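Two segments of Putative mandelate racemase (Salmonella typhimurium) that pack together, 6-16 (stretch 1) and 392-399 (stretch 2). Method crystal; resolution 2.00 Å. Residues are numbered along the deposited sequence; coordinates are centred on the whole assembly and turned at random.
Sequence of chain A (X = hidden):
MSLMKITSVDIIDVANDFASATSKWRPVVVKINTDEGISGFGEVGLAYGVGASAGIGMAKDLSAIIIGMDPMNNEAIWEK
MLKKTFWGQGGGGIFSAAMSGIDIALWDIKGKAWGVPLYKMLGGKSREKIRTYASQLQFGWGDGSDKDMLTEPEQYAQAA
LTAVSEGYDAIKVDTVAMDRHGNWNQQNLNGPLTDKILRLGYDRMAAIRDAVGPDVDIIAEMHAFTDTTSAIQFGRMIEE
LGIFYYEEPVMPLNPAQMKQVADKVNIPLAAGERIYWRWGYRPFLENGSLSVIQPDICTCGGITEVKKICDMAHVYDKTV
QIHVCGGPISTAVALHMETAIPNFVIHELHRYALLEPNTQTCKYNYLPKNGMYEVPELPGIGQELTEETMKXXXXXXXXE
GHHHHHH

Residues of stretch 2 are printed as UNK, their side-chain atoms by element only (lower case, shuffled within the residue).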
# COMPACT_ATOMS: atom_id res chain seq x y z
N ILE A 6 0.71 -27.81 -41.41
CA ILE A 6 -0.75 -27.78 -41.39
C ILE A 6 -1.23 -27.55 -42.82
O ILE A 6 -0.82 -26.60 -43.48
CB ILE A 6 -1.28 -26.68 -40.43
CG1 ILE A 6 -0.78 -26.94 -39.00
CG2 ILE A 6 -2.80 -26.63 -40.46
CD1 ILE A 6 -1.01 -25.75 -38.00
N THR A 7 -2.09 -28.45 -43.31
CA THR A 7 -2.59 -28.33 -44.69
C THR A 7 -4.01 -27.79 -44.75
O THR A 7 -4.36 -27.07 -45.69
CB THR A 7 -2.46 -29.66 -45.47
OG1 THR A 7 -3.02 -30.72 -44.69
CG2 THR A 7 -1.01 -29.96 -45.75
N SER A 8 -4.82 -28.11 -43.73
CA SER A 8 -6.17 -27.58 -43.63
C SER A 8 -6.69 -27.71 -42.20
O SER A 8 -6.14 -28.47 -41.40
CB SER A 8 -7.11 -28.35 -44.57
OG SER A 8 -7.35 -29.66 -44.06
N VAL A 9 -7.73 -26.95 -41.88
CA VAL A 9 -8.38 -27.02 -40.58
C VAL A 9 -9.88 -27.11 -40.82
O VAL A 9 -10.42 -26.30 -41.55
CB VAL A 9 -8.07 -25.77 -39.68
CG1 VAL A 9 -8.77 -25.92 -38.31
CG2 VAL A 9 -6.59 -25.57 -39.49
N ASP A 10 -10.52 -28.09 -40.20
CA ASP A 10 -11.96 -28.20 -40.25
C ASP A 10 -12.51 -27.69 -38.95
O ASP A 10 -12.03 -28.06 -37.88
CB ASP A 10 -12.38 -29.66 -40.45
CG ASP A 10 -11.71 -30.30 -41.65
OD1 ASP A 10 -11.98 -29.87 -42.78
OD2 ASP A 10 -10.87 -31.22 -41.46
N ILE A 11 -13.50 -26.81 -39.04
CA ILE A 11 -14.18 -26.31 -37.86
C ILE A 11 -15.59 -26.91 -37.84
O ILE A 11 -16.42 -26.61 -38.70
CB ILE A 11 -14.18 -24.76 -37.82
CG1 ILE A 11 -12.74 -24.24 -37.87
CG2 ILE A 11 -14.83 -24.27 -36.54
CD1 ILE A 11 -12.20 -23.93 -39.26
N ILE A 12 -15.82 -27.79 -36.86
CA ILE A 12 -16.95 -28.71 -36.87
C ILE A 12 -18.04 -28.33 -35.85
O ILE A 12 -17.79 -28.27 -34.65
CB ILE A 12 -16.47 -30.18 -36.64
CG1 ILE A 12 -15.47 -30.57 -37.73
CG2 ILE A 12 -17.65 -31.16 -36.62
CD1 ILE A 12 -14.55 -31.71 -37.38
N ASP A 13 -19.25 -28.08 -36.35
CA ASP A 13 -20.39 -27.81 -35.50
C ASP A 13 -21.08 -29.15 -35.19
O ASP A 13 -21.91 -29.62 -35.95
CB ASP A 13 -21.34 -26.87 -36.25
CG ASP A 13 -22.42 -26.26 -35.36
OD1 ASP A 13 -22.37 -26.43 -34.13
OD2 ASP A 13 -23.32 -25.60 -35.92
N VAL A 14 -20.70 -29.74 -34.06
CA VAL A 14 -20.92 -31.17 -33.78
C VAL A 14 -22.41 -31.46 -33.64
O VAL A 14 -23.07 -30.94 -32.73
CB VAL A 14 -20.16 -31.60 -32.49
CG1 VAL A 14 -20.53 -33.05 -32.05
CG2 VAL A 14 -18.64 -31.44 -32.68
N ALA A 15 -22.93 -32.28 -34.56
CA ALA A 15 -24.33 -32.74 -34.52
C ALA A 15 -24.56 -33.74 -33.40
O ALA A 15 -23.76 -34.65 -33.21
CB ALA A 15 -24.74 -33.38 -35.87
N ASN A 16 -25.66 -33.57 -32.67
CA ASN A 16 -25.86 -34.28 -31.41
C ASN A 16 -27.32 -34.40 -31.04
O ASN A 16 -28.16 -33.58 -31.43
CB ASN A 16 -25.09 -33.60 -30.26
CG ASN A 16 -25.55 -32.16 -30.01
OD1 ASN A 16 -24.96 -31.22 -30.53
ND2 ASN A 16 -26.61 -32.00 -29.22
N UNK A 392 -22.12 -36.01 -40.55
CA UNK A 392 -23.37 -35.26 -40.43
C UNK A 392 -23.27 -33.91 -39.69
O UNK A 392 -24.29 -33.29 -39.38
c UNK A 392 -25.58 -37.19 -37.85
c UNK A 392 -24.29 -36.59 -38.41
n UNK A 392 -25.04 -38.93 -36.10
c UNK A 392 -25.44 -37.51 -36.36
c UNK A 392 -24.49 -36.13 -39.84
N UNK A 393 -22.06 -33.44 -39.43
CA UNK A 393 -21.87 -32.17 -38.74
C UNK A 393 -21.52 -31.08 -39.73
O UNK A 393 -20.54 -31.21 -40.45
o UNK A 393 -21.01 -33.16 -36.68
c UNK A 393 -20.71 -32.28 -37.74
N UNK A 394 -22.28 -29.97 -39.73
CA UNK A 394 -21.91 -28.81 -40.56
C UNK A 394 -20.47 -28.31 -40.30
O UNK A 394 -20.09 -28.06 -39.15
c UNK A 394 -24.06 -28.48 -39.54
c UNK A 394 -22.94 -27.75 -40.16
c UNK A 394 -23.52 -29.74 -38.96
N UNK A 395 -19.69 -28.18 -41.38
CA UNK A 395 -18.23 -28.05 -41.29
C UNK A 395 -17.70 -26.95 -42.24
O UNK A 395 -18.07 -26.89 -43.41
c UNK A 395 -16.02 -29.27 -41.44
o UNK A 395 -17.98 -30.39 -40.66
c UNK A 395 -17.52 -29.40 -41.59
N UNK A 396 -16.85 -26.07 -41.71
CA UNK A 396 -16.12 -25.12 -42.51
C UNK A 396 -14.68 -25.62 -42.59
O UNK A 396 -14.09 -25.99 -41.58
c UNK A 396 -16.14 -23.70 -41.87
c UNK A 396 -15.33 -22.69 -42.71
c UNK A 396 -17.57 -23.23 -41.66
c UNK A 396 -17.69 -21.98 -40.76
N UNK A 397 -14.12 -25.65 -43.79
CA UNK A 397 -12.75 -26.08 -43.97
C UNK A 397 -11.92 -24.89 -44.40
O UNK A 397 -12.24 -24.22 -45.39
o UNK A 397 -13.36 -28.38 -44.48
c UNK A 397 -12.67 -27.24 -45.00
c UNK A 397 -11.21 -27.65 -45.30
N UNK A 398 -10.86 -24.60 -43.66
CA UNK A 398 -9.95 -23.53 -44.04
C UNK A 398 -8.76 -24.16 -44.69
O UNK A 398 -8.20 -25.11 -44.16
c UNK A 398 -8.50 -21.53 -43.28
c UNK A 398 -9.49 -22.66 -42.81
c UNK A 398 -10.70 -22.06 -42.11
N UNK A 399 -8.35 -23.63 -45.84
CA UNK A 399 -7.11 -24.04 -46.44
C UNK A 399 -6.58 -22.94 -47.35
O UNK A 399 -5.44 -23.01 -47.82
c UNK A 399 -7.29 -25.36 -47.21
c UNK A 399 -8.24 -25.28 -48.39
c UNK A 399 -8.51 -27.72 -48.86
n UNK A 399 -9.47 -28.68 -49.46
c UNK A 399 -9.20 -26.45 -48.41
O HOH W 1 -18.81 -25.41 -38.64

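Position 392 carries four carbons in a row ending in a nitrogen, and its backbone O lies 3.5 Å from CB of Ala 15, whose small methyl fits closely here. The unbranched chain identifies Lys 392, which carries its charged end into an exposed setting.

Position 393 has one carbon followed by one oxygen, and the carbon, CB, sits 3.4 Å from CG2 of Ile 12. This is Ser 393. The side chain points toward stretch 1, and its OG accepts a hydrogen bond from N of Ala 15 at 3.0 Å. A short hydroxyl suits this buried place, where the oxygen meets a backbone amide just beyond the end of strand 6-13.

At position 394, three carbons close a ring onto the backbone nitrogen, and the backbone O accepts a hydrogen bond from N of Asp 13 at 2.9 Å. The ring is the mark of Pro 394. It has no amide hydrogen to donate, but its O remains free to accept. A water links two carbonyl oxygens by donating both to this O, at 3.0 Å, and to O of Ile 11, at 2.7 Å.

Position 395 shows one carbon carrying an oxygen and a carbon; the latter packs 3.8 Å from CB of Asp 10. This is Thr 395. Its OG1 donates to O of Ser 393 at 2.7 Å, and beta-branching favours the extended backbone found here.

Position 396 has four carbons, forked at the first, with one arm two carbons long. Its backbone pairs with Ile 11, N to O at 3.1 Å and O to N at 2.7 Å. This is Ile 396, whose branched aliphatic chain suits both an extended strand and the apolar face it shares with Ile 11 and position 398.

Position 397 again has one carbon bearing an oxygen and a carbon. The oxygen lies 2.6 Å from OD1 of Asp 10, and a valine would have no oxygen there; this is Thr 397, whose OG1 donates to that carboxylate.

Position 398 has one carbon carrying two others, one of them 3.7 Å from CD1 of Ile 11. This is Val 398, its apolar contact suited to this face.

Position 399 has another four-carbon chain ending in nitrogen, with CB 3.7 Å from O of Thr 7. This is Lys 399; the end of its long charged chain leads away, suiting an exposed place where the amine can reach solvent.

The contact is thus an antiparallel strand pairing. Val 9 and Val 398 bond N to O at 3.0 Å and O to N at 2.7 Å, alternating side chains separate a face of Val 9, Ile 11, Ile 396 and Val 398 from a mixed one of Asp 10, Ile 12, Thr 395 and Thr 397, and Ser 393 extends the hold past the strand.

Stretch 2, residues 392-399: KSPTITVK
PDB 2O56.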